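Local atomic coordinates of ML032222a iGluR (Mnemiopsis leidyi, PDB entry 4YKI), a protein that binds glycine in the ligand-binding domain of a ctenophore ionotropic glutamate receptor subunit, and so probably gates a glycine-activated ion channel. Residues B[26-30]-B[31-35]; B[151-155]-B[156-160]. All coordinates share one frame; numbering follows the deposited sequence.

Contact 1. Residues B[26-30]-B[31-35]; sequences EGCEG and NDCWS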
loop_
_atom_site.group_PDB
_atom_site.type_symbol
_atom_site.label_atom_id
_atom_site.label_comp_id
_atom_site.label_asym_id
_atom_site.label_seq_id
_atom_site.Cartn_x
_atom_site.Cartn_y
_atom_site.Cartn_z
ATOM N N GLU B 26 8.514 -19.822 26.900
ATOM C CA GLU B 26 8.884 -21.089 27.535
ATOM C C GLU B 26 8.368 -22.222 26.655
ATOM O O GLU B 26 7.489 -22.010 25.817
ATOM C CB GLU B 26 8.273 -21.204 28.951
ATOM C CG GLU B 26 6.747 -21.243 28.961
ATOM C CD GLU B 26 6.131 -21.200 30.355
ATOM O OE1 GLU B 26 6.415 -22.103 31.166
ATOM O OE2 GLU B 26 5.342 -20.263 30.623
ATOM N N GLY B 27 8.886 -23.431 26.848
ATOM C CA GLY B 27 8.363 -24.599 26.163
ATOM C C GLY B 27 8.627 -24.640 24.670
ATOM O O GLY B 27 7.846 -25.208 23.899
ATOM N N CYS B 28 9.714 -24.007 24.252
ATOM C CA CYS B 28 10.039 -23.913 22.838
ATOM C C CYS B 28 11.499 -23.522 22.717
ATOM O O CYS B 28 12.087 -23.011 23.673
ATOM C CB CYS B 28 9.171 -22.850 22.153
ATOM S SG CYS B 28 9.438 -21.178 22.818
ATOM N N GLU B 29 12.066 -23.727 21.533
ATOM C CA GLU B 29 13.412 -23.267 21.231
ATOM C C GLU B 29 13.424 -22.678 19.827
ATOM O O GLU B 29 12.730 -23.155 18.933
ATOM C CB GLU B 29 14.393 -24.439 21.339
ATOM C CG GLU B 29 15.839 -24.040 21.187
ATOM C CD GLU B 29 16.272 -23.853 19.751
ATOM O OE1 GLU B 29 15.720 -24.534 18.859
ATOM O OE2 GLU B 29 17.170 -23.018 19.526
ATOM N N GLY B 30 14.222 -21.638 19.643
ATOM C CA GLY B 30 14.472 -21.098 18.318
ATOM C C GLY B 30 13.225 -20.607 17.606
ATOM O O GLY B 30 12.342 -19.971 18.196
ATOM N N ASN B 31 13.148 -20.905 16.318
ATOM C CA ASN B 31 12.056 -20.400 15.484
ATOM C C ASN B 31 10.688 -20.898 15.947
ATOM O O ASN B 31 9.677 -20.243 15.712
ATOM C CB ASN B 31 12.278 -20.785 14.022
ATOM C CG ASN B 31 13.500 -20.123 13.407
ATOM O OD1 ASN B 31 14.023 -19.146 13.917
ATOM N ND2 ASN B 31 13.946 -20.663 12.292
ATOM N N ASP B 32 10.672 -22.048 16.623
ATOM C CA ASP B 32 9.430 -22.651 17.115
ATOM C C ASP B 32 8.714 -21.806 18.136
ATOM O O ASP B 32 7.543 -22.032 18.383
ATOM C CB ASP B 32 9.701 -23.978 17.834
ATOM C CG ASP B 32 10.143 -25.070 16.931
ATOM O OD1 ASP B 32 9.892 -24.993 15.714
ATOM O OD2 ASP B 32 10.709 -26.045 17.476
ATOM N N CYS B 33 9.424 -20.865 18.741
ATOM C CA CYS B 33 8.816 -19.956 19.704
ATOM C C CYS B 33 7.907 -18.918 19.065
ATOM O O CYS B 33 7.143 -18.252 19.757
ATOM C CB CYS B 33 9.880 -19.246 20.527
ATOM S SG CYS B 33 10.882 -20.329 21.558
ATOM N N TRP B 34 7.986 -18.788 17.743
ATOM C CA TRP B 34 7.312 -17.723 17.010
ATOM C C TRP B 34 6.146 -18.272 16.195
ATOM O O TRP B 34 6.237 -19.358 15.631
ATOM C CB TRP B 34 8.298 -17.021 16.084
ATOM C CG TRP B 34 9.382 -16.283 16.810
ATOM C CD1 TRP B 34 10.573 -16.795 17.261
ATOM C CD2 TRP B 34 9.385 -14.901 17.175
ATOM N NE1 TRP B 34 11.302 -15.821 17.880
ATOM C CE2 TRP B 34 10.604 -14.644 17.831
ATOM C CE3 TRP B 34 8.481 -13.850 16.995
ATOM C CZ2 TRP B 34 10.947 -13.376 18.301
ATOM C CZ3 TRP B 34 8.822 -12.590 17.471
ATOM C CH2 TRP B 34 10.043 -12.368 18.124
ATOM N N SER B 35 5.058 -17.509 16.134
ATOM C CA SER B 35 3.911 -17.835 15.310
ATOM C C SER B 35 3.211 -16.528 14.940
ATOM O O SER B 35 3.473 -15.481 15.520
ATOM C CB SER B 35 2.953 -18.783 16.030
ATOM O OG SER B 35 2.483 -18.208 17.236
HETATM O O HOH W 1 10.564 -25.848 20.194
HETATM O O HOH W 2 13.671 -25.924 17.618
#
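Cys33 N donates to Gly30 O over 3.1 Å, the straighter of the two direct bonds between residues 26-30 and 31-35. Its N-H...O angle is 163°, although the donor stands above the carbonyl plane. Gly30 O also lies near the plane of the Trp34 ring, at its edge, 3.8 Å from Trp34 CD1. A weak bond runs from Asp32 N to Glu29 O, and Trp34 N donates to Asn31 O, so i to i+3 bonds with Glu29, Gly30 and Asn31 as successive acceptors wind the chain through the short 3-10 segment that ends at Cys33. Gly30 enters this turn with a positive phi, which favours glycine. A water accepts from Glu29 N and donates to Asp32 OD2 over 2.7 Å. Glu29 OE1 and Asp32 OD2, probably both negative, stay 5.4 Å apart.

The Cys28-Cys33 disulfide spans the turn, its SG atoms bonded at 2.1 Å with chi3 at 103°. Cys28 SG is wedged between its own backbone N and carbonyl carbon (chi1 62°), whereas Cys33 SG lies opposite its carbonyl carbon, and these torsions bring the sulfurs together from CA atoms 5.2 Å apart. The bridge staples the loop joining antiparallel strands 22-23 and 34-35 in the glycine-binding domain, whose family belongs to the periplasmic-binding-protein clan. Beyond the disulfide, the Trp34 ring turns inward to meet the rings of Phe23 and Tyr55, while Asn31 ND2 donates to Tyr53 O, linking the turn to strand 52-56.

Contact 2. Residues B[151-155]-B[156-160]; sequences KTHRD and SRYSR
The imidazole of His153 overlaps one face of the Tyr158 ring near CD2 and CE2, the planes oblique at 32°. Tyr158 CD2 sits 3.6 Å above the centre of the His153 ring. The imidazole's rotation is fixed by Asp155 N, which donates to His153 ND1 from within the ring plane, 3.0 Å away. The Tyr158 hydroxyl reaches Gln126.

Asp155 caps the helix that follows: its OD1 accepts from Arg157 N at 3.0 Å, from above the carboxylate plane, while its backbone O takes Tyr158 N. This side-chain cap lies in the connection between helices 145-152 and 157-164. With CG swung opposite the backbone N (chi1 -174°), the carboxylate also meets Arg157 side-on, nearly coplanar with the guanidinium. Arg157 NE donates to Asp155 OD1 at 3.1 Å and Arg157 NH2 to Asp155 OD2 at 2.7 Å, both on syn lone pairs. An alanine here would remove the carboxylate and is likely to leave Arg157 N without its side-chain capping acceptor and the Arg157 guanidinium without this charge partner. Farther back, Ser159 OG is joined by one water to His153 O and by another, weakly, to Lys151 NZ, whose salt-bridge partner is Asp163.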
loop_
_atom_site.group_PDB
_atom_site.type_symbol
_atom_site.label_atom_id
_atom_site.label_comp_id
_atom_site.label_asym_id
_atom_site.label_seq_id
_atom_site.Cartn_x
_atom_site.Cartn_y
_atom_site.Cartn_z
ATOM N N LYS B 151 4.928 13.544 16.465
ATOM C CA LYS B 151 6.023 14.474 16.750
ATOM C C LYS B 151 6.558 15.196 15.516
ATOM O O LYS B 151 7.196 16.246 15.638
ATOM C CB LYS B 151 7.179 13.754 17.456
ATOM C CG LYS B 151 6.916 13.442 18.921
ATOM C CD LYS B 151 7.071 14.694 19.786
ATOM C CE LYS B 151 8.529 14.948 20.115
ATOM N NZ LYS B 151 8.719 16.185 20.925
ATOM N N THR B 152 6.317 14.626 14.340
ATOM C CA THR B 152 6.784 15.202 13.083
ATOM C C THR B 152 5.641 15.884 12.300
ATOM O O THR B 152 5.893 16.547 11.304
ATOM C CB THR B 152 7.578 14.161 12.228
ATOM O OG1 THR B 152 6.728 13.094 11.813
ATOM C CG2 THR B 152 8.739 13.564 13.036
ATOM N N HIS B 153 4.418 15.801 12.804
ATOM C CA HIS B 153 3.242 16.401 12.166
ATOM C C HIS B 153 3.456 17.897 12.082
ATOM O O HIS B 153 4.008 18.495 12.989
ATOM C CB HIS B 153 1.997 16.129 13.001
ATOM C CG HIS B 153 0.703 16.319 12.277
ATOM N ND1 HIS B 153 0.217 17.556 11.932
ATOM C CD2 HIS B 153 -0.229 15.425 11.873
ATOM C CE1 HIS B 153 -0.947 17.415 11.327
ATOM N NE2 HIS B 153 -1.242 16.132 11.281
ATOM N N ARG B 154 3.036 18.513 10.987
ATOM C CA ARG B 154 3.358 19.919 10.843
ATOM C C ARG B 154 2.542 20.821 11.792
ATOM O O ARG B 154 2.956 21.931 12.090
ATOM C CB ARG B 154 3.344 20.319 9.368
ATOM C CG ARG B 154 4.478 19.566 8.614
ATOM C CD ARG B 154 4.881 20.212 7.324
ATOM N NE ARG B 154 5.104 21.643 7.497
ATOM C CZ ARG B 154 5.022 22.530 6.513
ATOM N NH1 ARG B 154 4.747 22.130 5.283
ATOM N NH2 ARG B 154 5.222 23.819 6.757
ATOM N N ASP B 155 1.394 20.342 12.260
ATOM C CA ASP B 155 0.640 20.948 13.371
ATOM C C ASP B 155 1.243 20.529 14.711
ATOM O O ASP B 155 1.033 19.409 15.185
ATOM C CB ASP B 155 -0.834 20.544 13.295
ATOM C CG ASP B 155 -1.703 21.248 14.325
ATOM O OD1 ASP B 155 -1.183 21.822 15.303
ATOM O OD2 ASP B 155 -2.941 21.207 14.166
ATOM N N SER B 156 1.995 21.437 15.315
ATOM C CA SER B 156 2.745 21.121 16.523
ATOM C C SER B 156 1.876 20.826 17.749
ATOM O O SER B 156 2.387 20.383 18.774
ATOM C CB SER B 156 3.754 22.227 16.815
ATOM O OG SER B 156 4.804 22.178 15.856
ATOM N N ARG B 157 0.568 21.033 17.648
ATOM C CA ARG B 157 -0.322 20.591 18.707
ATOM C C ARG B 157 -0.242 19.067 18.852
ATOM O O ARG B 157 -0.471 18.542 19.937
ATOM C CB ARG B 157 -1.755 21.036 18.462
ATOM C CG ARG B 157 -1.925 22.545 18.578
ATOM C CD ARG B 157 -3.352 22.961 18.277
ATOM N NE ARG B 157 -3.715 22.642 16.901
ATOM C CZ ARG B 157 -4.930 22.785 16.387
ATOM N NH1 ARG B 157 -5.923 23.266 17.124
ATOM N NH2 ARG B 157 -5.148 22.449 15.127
ATOM N N TYR B 158 0.104 18.351 17.781
ATOM C CA TYR B 158 0.277 16.904 17.908
ATOM C C TYR B 158 1.554 16.572 18.696
ATOM O O TYR B 158 1.596 15.579 19.424
ATOM C CB TYR B 158 0.236 16.195 16.538
ATOM C CG TYR B 158 -1.165 16.156 15.964
ATOM C CD1 TYR B 158 -2.085 15.193 16.360
ATOM C CD2 TYR B 158 -1.582 17.123 15.066
ATOM C CE1 TYR B 158 -3.367 15.178 15.854
ATOM C CE2 TYR B 158 -2.855 17.118 14.554
ATOM C CZ TYR B 158 -3.750 16.139 14.953
ATOM O OH TYR B 158 -5.035 16.118 14.475
ATOM N N SER B 159 2.610 17.362 18.539
ATOM C CA SER B 159 3.768 17.230 19.414
ATOM C C SER B 159 3.394 17.479 20.878
ATOM O O SER B 159 3.918 16.813 21.769
ATOM C CB SER B 159 4.889 18.193 18.999
ATOM O OG SER B 159 5.614 17.717 17.891
ATOM N N ARG B 160 2.523 18.452 21.125
ATOM C CA ARG B 160 2.038 18.681 22.484
ATOM C C ARG B 160 1.395 17.430 23.051
ATOM O O ARG B 160 1.593 17.101 24.221
ATOM C CB ARG B 160 1.018 19.809 22.553
ATOM C CG ARG B 160 1.568 21.190 22.414
ATOM C CD ARG B 160 0.524 22.242 22.779
ATOM N NE ARG B 160 0.074 22.028 24.146
ATOM C CZ ARG B 160 -0.998 22.566 24.716
ATOM N NH1 ARG B 160 -1.772 23.429 24.059
ATOM N NH2 ARG B 160 -1.292 22.226 25.959
HETATM O O HOH W 3 8.365 17.446 18.220
HETATM O O HOH W 4 3.916 17.862 15.790
HETATM O O HOH W 5 5.709 20.444 13.708
HETATM O O HOH W 6 2.226 23.870 13.732
#

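From the N terminus, the chain leaves strand 22-23 and reaches contact 1, which closes the short loop before strand 34-35 and helix 37-49. Having already made strand 9-13, it later adds strands 52-56 and 87-89 to the same parallel sheet, then runs on through strands 109-118 and 137-141 to helix 145-152. There contact 2 closes the bend into helix 157-164. The two closures stand in series, neither nested nor crossed. The centres of contact 1 and contact 2 are about 40 Å apart, on opposite sides of the chain's centre. The nearest atoms of contact 1 and contact 2 are about 26 Å apart. Contact 1 closes the connection between strands 22-23 and 34-35, and contact 2 that between two successive helices.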